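Local coordinates for DegV domain-containing protein Cgl2349/cg2579 (Corynebacterium glutamicum, PDB 3EGL) that binds long-chain fatty acids such as palmitate and may take part in lipid transport or fatty acid metabolism, at residues 32-35 with 40-43; 213-218 with 246-251. One frame throughout, in Å; residues are numbered along the deposited sequence.

Contact 1 (32-35 with 40-43); sequences HVMN and RSTS. With PLM (palmitic acid), chain D.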
ATOM      1  N   HIS A  32      13.767   0.481  -4.755  1.00 26.56           N
ATOM      2  CA  HIS A  32      15.172   0.058  -4.571  1.00 27.20           C
ATOM      3  C   HIS A  32      15.597  -0.203  -3.130  1.00 28.25           C
ATOM      4  O   HIS A  32      15.303   0.580  -2.209  1.00 27.54           O
ATOM      5  CB  HIS A  32      16.123   1.079  -5.202  1.00 26.06           C
ATOM      6  CG  HIS A  32      15.784   1.381  -6.623  1.00 27.35           C
ATOM      7  ND1 HIS A  32      16.055   0.501  -7.649  1.00 28.90           N
ATOM      8  CD2 HIS A  32      15.129   2.423  -7.184  1.00 25.73           C
ATOM      9  CE1 HIS A  32      15.606   0.998  -8.785  1.00 23.79           C
ATOM     10  NE2 HIS A  32      15.059   2.171  -8.531  1.00 25.52           N
ATOM     11  N   VAL A  33      16.313  -1.308  -2.960  1.00 30.13           N
ATOM     12  CA  VAL A  33      17.017  -1.603  -1.725  1.00 32.41           C
ATOM     13  C   VAL A  33      18.522  -1.604  -2.005  1.00 34.76           C
ATOM     14  O   VAL A  33      19.004  -2.377  -2.828  1.00 34.05           O
ATOM     15  CB  VAL A  33      16.557  -2.949  -1.101  1.00 31.77           C
ATOM     16  CG1 VAL A  33      17.472  -3.348   0.047  1.00 31.10           C
ATOM     17  CG2 VAL A  33      15.151  -2.828  -0.578  1.00 31.50           C
HETATM   18  N   MSE A  34      19.255  -0.711  -1.345  1.00 38.60           N
HETATM   19  CA  MSE A  34      20.719  -0.705  -1.459  1.00 42.40           C
HETATM   20  C   MSE A  34      21.334  -1.327  -0.215  1.00 44.64           C
HETATM   21  O   MSE A  34      21.142  -0.855   0.903  1.00 45.01           O
HETATM   22  CB  MSE A  34      21.279   0.689  -1.694  1.00 42.35           C
HETATM   23  CG  MSE A  34      20.846   1.311  -3.003  1.00 46.98           C
HETATM   24 SE   MSE A  34      19.378   2.607  -2.703  0.80 56.40          SE
HETATM   25  CE  MSE A  34      20.533   4.196  -2.612  1.00 52.84           C
ATOM     26  N   ASN A  35      22.031  -2.431  -0.419  1.00 47.54           N
ATOM     27  CA  ASN A  35      22.712  -3.081   0.661  1.00 50.47           C
ATOM     28  C   ASN A  35      24.166  -2.722   0.460  1.00 51.97           C
ATOM     29  O   ASN A  35      24.867  -3.390  -0.295  1.00 52.68           O
ATOM     30  CB  ASN A  35      22.464  -4.593   0.590  1.00 50.86           C
ATOM     31  CG  ASN A  35      22.714  -5.298   1.921  1.00 53.39           C
ATOM     32  OD1 ASN A  35      22.514  -4.725   2.994  1.00 55.98           O
ATOM     33  ND2 ASN A  35      23.164  -6.554   1.852  1.00 56.06           N
ATOM     34  N   ARG A  40      21.103  -1.330   5.294  1.00 46.68           N
ATOM     35  CA  ARG A  40      20.216  -1.328   4.164  1.00 43.82           C
ATOM     36  C   ARG A  40      19.587   0.045   4.055  1.00 40.70           C
ATOM     37  O   ARG A  40      19.309   0.687   5.066  1.00 40.04           O
ATOM     38  CB  ARG A  40      19.164  -2.422   4.296  1.00 44.13           C
ATOM     39  CG  ARG A  40      19.683  -3.721   3.798  1.00 46.34           C
ATOM     40  CD  ARG A  40      18.637  -4.788   3.811  1.00 51.50           C
ATOM     41  NE  ARG A  40      19.214  -6.073   3.415  1.00 57.65           N
ATOM     42  CZ  ARG A  40      19.994  -6.839   4.193  1.00 60.43           C
ATOM     43  NH1 ARG A  40      20.324  -6.457   5.431  1.00 60.99           N
ATOM     44  NH2 ARG A  40      20.452  -7.999   3.731  1.00 61.39           N
ATOM     45  N   SER A  41      19.416   0.516   2.827  1.00 36.85           N
ATOM     46  CA  SER A  41      18.608   1.715   2.605  1.00 34.04           C
ATOM     47  C   SER A  41      17.790   1.568   1.341  1.00 31.89           C
ATOM     48  O   SER A  41      17.930   0.581   0.589  1.00 30.42           O
ATOM     49  CB  SER A  41      19.450   2.983   2.565  1.00 33.01           C
ATOM     50  OG  SER A  41      20.391   2.871   1.537  1.00 34.11           O
ATOM     51  N   THR A  42      16.921   2.548   1.128  1.00 29.92           N
ATOM     52  CA  THR A  42      15.932   2.449   0.082  1.00 28.31           C
ATOM     53  C   THR A  42      15.843   3.719  -0.726  1.00 27.71           C
ATOM     54  O   THR A  42      16.279   4.766  -0.315  1.00 27.50           O
ATOM     55  CB  THR A  42      14.534   2.065   0.623  1.00 27.72           C
ATOM     56  OG1 THR A  42      13.906   3.193   1.259  1.00 27.29           O
ATOM     57  CG2 THR A  42      14.621   0.885   1.596  1.00 27.38           C
ATOM     58  N   SER A  43      15.203   3.611  -1.867  1.00 27.30           N
ATOM     59  CA  SER A  43      15.162   4.679  -2.812  1.00 26.39           C
ATOM     60  C   SER A  43      13.849   4.585  -3.611  1.00 25.55           C
ATOM     61  O   SER A  43      13.402   3.493  -3.996  1.00 25.08           O
ATOM     62  CB  SER A  43      16.355   4.457  -3.708  1.00 26.56           C
ATOM     63  OG  SER A  43      16.428   5.453  -4.651  1.00 29.88           O
TER
HETATM   64  C1  PLM D 275      11.671   5.092  -0.779  1.00 33.86           C
HETATM   65  O1  PLM D 275      11.071   6.135  -1.095  1.00 34.50           O
HETATM   66  O2  PLM D 275      12.823   5.194  -0.328  1.00 35.94           O
HETATM   67  C2  PLM D 275      11.049   3.732  -0.891  1.00 32.48           C
HETATM   68  C3  PLM D 275       9.866   3.664   0.070  1.00 32.61           C
HETATM   69  C4  PLM D 275      10.201   3.466   1.526  1.00 29.76           C
HETATM   70  C5  PLM D 275       8.953   3.899   2.293  1.00 29.72           C
HETATM   71  C6  PLM D 275       9.046   3.604   3.769  1.00 29.49           C
HETATM   72  C7  PLM D 275       7.789   4.112   4.439  1.00 33.51           C
HETATM   73  C8  PLM D 275       7.539   3.526   5.836  1.00 35.50           C
HETATM   74  C9  PLM D 275       7.047   2.081   5.734  1.00 39.16           C
HETATM   75  CA  PLM D 275       6.256   1.634   6.973  1.00 42.05           C
HETATM   76  CB  PLM D 275       6.171   0.119   7.104  1.00 42.46           C
HETATM   77  CC  PLM D 275       5.474  -0.634   5.961  1.00 43.38           C
HETATM   78  CD  PLM D 275       3.990  -0.795   6.245  1.00 43.65           C
HETATM   79  CE  PLM D 275       3.382  -2.008   5.570  1.00 41.57           C
HETATM   80  CF  PLM D 275       2.405  -1.591   4.466  1.00 41.04           C
HETATM   81  CG  PLM D 275       0.945  -1.519   4.910  1.00 36.32           C
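Strands 26-35 and 40-43 form a beta hairpin at the edge of the N-terminal sheet, and 32-35 pairs with 40-43 in a regular antiparallel ladder whose axes approach to 4.6 Å. His32 and Ser43 make one hydrogen-bonded pair, Met34 and Ser41 the other. In the first, His32 N bonds Ser43 O at 3.1 Å, and Ser43 N returns a bond to His32 O. Val33 with Thr42 and Asn35 with Arg40 are the non-hydrogen-bonded pairs.

On the face of His32, Met34 and Ser43, the selenomethionine chain of Met34 bends at chi2 and chi3 and brings SE to 3.7 Å from Ser43 CB. The imidazole of His32 is hydrogen-bonded through NE2 to the carboxylate of Glu49. On the other face, the amide of Asn35 stacks on the guanidinium of Arg40, their planes 23° apart, with Asn35 OD1 3.5 Å above the centre of the group. CG of Asn35 stands anti to the backbone N (chi1 -160°), which carries the amide across to Arg40. Farther along this face, Thr42 OG1 donates a 2.8 Å hydrogen bond to O2 of palmitate and is also hydrogen-bonded to His250, so two partners fix its rotation. Ser76 binds the carboxylate as well. The hairpin thus supplies part of the head-group site of a DegV fatty-acid pocket.

Contact 2 (213-218 with 246-251); sequences GQNEAR and TLAVHS. With PLM (palmitic acid), chain D.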
ATOM      1  N   GLY A 213      -0.540  -8.186   6.062  1.00 24.50           N
ATOM      2  CA  GLY A 213       0.846  -8.236   5.617  1.00 24.36           C
ATOM      3  C   GLY A 213       1.755  -8.617   6.757  1.00 24.83           C
ATOM      4  O   GLY A 213       1.506  -8.272   7.928  1.00 24.30           O
ATOM      5  N   GLN A 214       2.830  -9.323   6.435  1.00 24.99           N
ATOM      6  CA  GLN A 214       3.787  -9.680   7.485  1.00 24.64           C
ATOM      7  C   GLN A 214       5.210  -9.613   6.983  1.00 24.94           C
ATOM      8  O   GLN A 214       5.505  -9.904   5.814  1.00 24.97           O
ATOM      9  CB  GLN A 214       3.488 -11.065   8.085  1.00 24.33           C
ATOM     10  CG  GLN A 214       3.591 -12.224   7.113  1.00 24.52           C
ATOM     11  CD  GLN A 214       5.044 -12.643   6.827  1.00 28.89           C
ATOM     12  OE1 GLN A 214       5.363 -13.024   5.707  1.00 32.03           O
ATOM     13  NE2 GLN A 214       5.928 -12.549   7.834  1.00 25.41           N
ATOM     14  N   ASN A 215       6.100  -9.253   7.889  1.00 25.85           N
ATOM     15  CA  ASN A 215       7.508  -9.392   7.630  1.00 26.91           C
ATOM     16  C   ASN A 215       8.153 -10.150   8.763  1.00 27.09           C
ATOM     17  O   ASN A 215       8.338  -9.605   9.873  1.00 26.30           O
ATOM     18  CB  ASN A 215       8.181  -8.033   7.443  1.00 27.19           C
ATOM     19  CG  ASN A 215       9.665  -8.170   7.231  1.00 29.32           C
ATOM     20  OD1 ASN A 215      10.451  -7.648   7.999  1.00 34.88           O
ATOM     21  ND2 ASN A 215      10.060  -8.931   6.222  1.00 29.25           N
ATOM     22  N   GLU A 216       8.495 -11.409   8.473  1.00 27.96           N
ATOM     23  CA  GLU A 216       9.037 -12.341   9.471  1.00 29.00           C
ATOM     24  C   GLU A 216       8.131 -12.456  10.679  1.00 29.07           C
ATOM     25  O   GLU A 216       8.587 -12.385  11.835  1.00 29.09           O
ATOM     26  CB  GLU A 216      10.423 -11.893   9.904  1.00 29.62           C
ATOM     27  CG  GLU A 216      11.431 -12.207   8.862  1.00 34.64           C
ATOM     28  CD  GLU A 216      12.769 -11.666   9.222  1.00 43.10           C
ATOM     29  OE1 GLU A 216      13.475 -12.254  10.106  1.00 45.52           O
ATOM     30  OE2 GLU A 216      13.120 -10.647   8.595  1.00 47.96           O
ATOM     31  N   ALA A 217       6.837 -12.597  10.408  1.00 28.97           N
ATOM     32  CA  ALA A 217       5.833 -12.624  11.458  1.00 29.54           C
ATOM     33  C   ALA A 217       4.644 -13.488  11.004  1.00 29.96           C
ATOM     34  O   ALA A 217       3.468 -13.148  11.258  1.00 28.48           O
ATOM     35  CB  ALA A 217       5.401 -11.210  11.791  1.00 28.93           C
ATOM     36  N   ARG A 218       4.979 -14.583  10.306  1.00 30.81           N
ATOM     37  CA  ARG A 218       3.996 -15.547   9.783  1.00 32.77           C
ATOM     38  C   ARG A 218       2.986 -16.049  10.833  1.00 32.47           C
ATOM     39  O   ARG A 218       1.766 -15.952  10.628  1.00 31.97           O
ATOM     40  CB  ARG A 218       4.697 -16.734   9.128  1.00 33.10           C
ATOM     41  CG  ARG A 218       5.544 -16.301   7.952  1.00 38.84           C
ATOM     42  CD  ARG A 218       5.675 -17.406   6.913  1.00 44.63           C
ATOM     43  NE  ARG A 218       6.673 -17.030   5.912  1.00 47.23           N
ATOM     44  CZ  ARG A 218       6.400 -16.423   4.760  1.00 50.15           C
ATOM     45  NH1 ARG A 218       5.142 -16.106   4.435  1.00 51.33           N
ATOM     46  NH2 ARG A 218       7.396 -16.127   3.929  1.00 50.95           N
ATOM     47  N   THR A 246      11.280  -3.665   0.463  1.00 26.64           N
ATOM     48  CA  THR A 246      11.640  -2.259   0.555  1.00 26.73           C
ATOM     49  C   THR A 246      11.025  -1.631   1.788  1.00 26.14           C
ATOM     50  O   THR A 246      11.677  -0.825   2.462  1.00 25.69           O
ATOM     51  CB  THR A 246      11.213  -1.463  -0.688  1.00 27.34           C
ATOM     52  OG1 THR A 246      11.767  -2.091  -1.849  1.00 32.05           O
ATOM     53  CG2 THR A 246      11.758  -0.039  -0.635  1.00 25.81           C
ATOM     54  N   LEU A 247       9.777  -1.999   2.074  1.00 24.61           N
ATOM     55  CA  LEU A 247       9.132  -1.520   3.265  1.00 24.45           C
ATOM     56  C   LEU A 247       9.678  -2.219   4.504  1.00 24.53           C
ATOM     57  O   LEU A 247       9.725  -1.619   5.569  1.00 25.41           O
ATOM     58  CB  LEU A 247       7.607  -1.646   3.165  1.00 23.75           C
ATOM     59  CG  LEU A 247       6.966  -1.091   1.880  1.00 23.22           C
ATOM     60  CD1 LEU A 247       5.454  -1.377   1.876  1.00 20.39           C
ATOM     61  CD2 LEU A 247       7.261   0.422   1.697  1.00 18.43           C
ATOM     62  N   ALA A 248      10.117  -3.469   4.362  1.00 24.65           N
ATOM     63  CA  ALA A 248      10.573  -4.262   5.513  1.00 24.57           C
ATOM     64  C   ALA A 248      11.818  -3.629   6.080  1.00 24.58           C
ATOM     65  O   ALA A 248      12.052  -3.660   7.313  1.00 25.20           O
ATOM     66  CB  ALA A 248      10.835  -5.711   5.135  1.00 24.30           C
ATOM     67  N   VAL A 249      12.595  -2.990   5.197  1.00 23.42           N
ATOM     68  CA  VAL A 249      13.730  -2.205   5.662  1.00 21.85           C
ATOM     69  C   VAL A 249      13.294  -1.192   6.753  1.00 22.86           C
ATOM     70  O   VAL A 249      14.009  -0.995   7.750  1.00 23.11           O
ATOM     71  CB  VAL A 249      14.411  -1.435   4.522  1.00 22.36           C
ATOM     72  CG1 VAL A 249      15.447  -0.477   5.110  1.00 20.97           C
ATOM     73  CG2 VAL A 249      15.014  -2.393   3.450  1.00 17.39           C
ATOM     74  N   HIS A 250      12.123  -0.567   6.584  1.00 22.07           N
ATOM     75  CA  HIS A 250      11.711   0.485   7.489  1.00 21.36           C
ATOM     76  C   HIS A 250      10.729   0.049   8.562  1.00 21.87           C
ATOM     77  O   HIS A 250      10.546   0.761   9.548  1.00 21.62           O
ATOM     78  CB  HIS A 250      11.154   1.665   6.704  1.00 21.48           C
ATOM     79  CG  HIS A 250      12.135   2.256   5.729  1.00 20.77           C
ATOM     80  ND1 HIS A 250      13.321   2.848   6.126  1.00 22.18           N
ATOM     81  CD2 HIS A 250      12.090   2.367   4.376  1.00 19.70           C
ATOM     82  CE1 HIS A 250      13.969   3.285   5.053  1.00 23.35           C
ATOM     83  NE2 HIS A 250      13.251   2.987   3.978  1.00 22.26           N
ATOM     84  N   SER A 251      10.072  -1.091   8.365  1.00 22.01           N
ATOM     85  CA  SER A 251       9.195  -1.633   9.403  1.00 22.76           C
ATOM     86  C   SER A 251       9.964  -2.490  10.411  1.00 22.67           C
ATOM     87  O   SER A 251       9.570  -2.574  11.545  1.00 23.01           O
ATOM     88  CB  SER A 251       8.085  -2.489   8.805  1.00 22.99           C
ATOM     89  OG  SER A 251       8.607  -3.664   8.168  1.00 23.31           O
TER
HETATM   90  C1  PLM D 275      11.671   5.092  -0.779  1.00 33.86           C
HETATM   91  O1  PLM D 275      11.071   6.135  -1.095  1.00 34.50           O
HETATM   92  O2  PLM D 275      12.823   5.194  -0.328  1.00 35.94           O
HETATM   93  C2  PLM D 275      11.049   3.732  -0.891  1.00 32.48           C
HETATM   94  C3  PLM D 275       9.866   3.664   0.070  1.00 32.61           C
HETATM   95  C4  PLM D 275      10.201   3.466   1.526  1.00 29.76           C
HETATM   96  C5  PLM D 275       8.953   3.899   2.293  1.00 29.72           C
HETATM   97  C6  PLM D 275       9.046   3.604   3.769  1.00 29.49           C
HETATM   98  C7  PLM D 275       7.789   4.112   4.439  1.00 33.51           C
HETATM   99  C8  PLM D 275       7.539   3.526   5.836  1.00 35.50           C
HETATM  100  C9  PLM D 275       7.047   2.081   5.734  1.00 39.16           C
HETATM  101  CA  PLM D 275       6.256   1.634   6.973  1.00 42.05           C
HETATM  102  CB  PLM D 275       6.171   0.119   7.104  1.00 42.46           C
HETATM  103  CC  PLM D 275       5.474  -0.634   5.961  1.00 43.38           C
HETATM  104  CD  PLM D 275       3.990  -0.795   6.245  1.00 43.65           C
HETATM  105  CE  PLM D 275       3.382  -2.008   5.570  1.00 41.57           C
HETATM  106  CF  PLM D 275       2.405  -1.591   4.466  1.00 41.04           C
HETATM  107  CG  PLM D 275       0.945  -1.519   4.910  1.00 36.32           C
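Strand 209-215, at Asn215, comes up to helix 245-251, with the backbones nearest at Asn215 and Ala248, whose CA atoms are 6.3 Å apart, and no hydrogen bond joins 213-218 to 246-251. The touching surface is small and centres on a methyl group: CB of Ala248 sits over the flat amide of Asn215, nearest its CG at 3.4 Å and almost equally far from the two outer atoms of the group. With Asn215 CG anti to the backbone N (chi1 178°), the amide reaches out to the helix. Ser251, one turn farther along, adds a marginal approach to the same amide. The backbone of Asn215 is tied to Gly254 and Ala255, at the start of the neighbouring strand 255-261.

Other sides of the helix serve the lipid. Leu247 lies along the palmitate chain, its CB 3.7 Å from PLM CC. Its two methyls reach different stretches of the tail, CD1 towards PLM CF and CD2 towards PLM C5. Thr246 CG2 meets the chain close to the carboxylate, 3.8 Å from PLM C2, and Ser251 CB packs on PLM CB at 3.7 Å. His250 comes to the acyl chain through its ring, with CD2 3.3 Å from PLM C6. Through its NE2 bond to Thr42, one of the residues that bind the carboxylate, the same imidazole probably helps to orient a head-group contact while it packs on the tail. In the backbone, Leu247 O accepts from both His250 N and Ser251 N. This is a short helix wedged between a strand and a bound acyl chain, with Ala248 against Asn215 of the C-terminal sheet and other residues lining the fatty-acid site of a DegV protein.

From the N terminus, contact 1 closes first, as a local hairpin: the chain leaves strand 26-35, turns within four residues and returns along 40-43 at the edge of the first sheet. Contact 2 opens much later and brings 246-251 back to 213-218 over 27 intervening residues, which include helix 224-231 and strand 237-242. The two loops are in series, neither nested nor crossed. They nevertheless meet in space, their centres 14 Å apart: Val33 and Thr42 pack on Thr246 and Val249, so helix 245-251 bridges the hairpin and the second sheet. Palmitate touches both contacts, its carboxylate at contact 1 and its tail along contact 2.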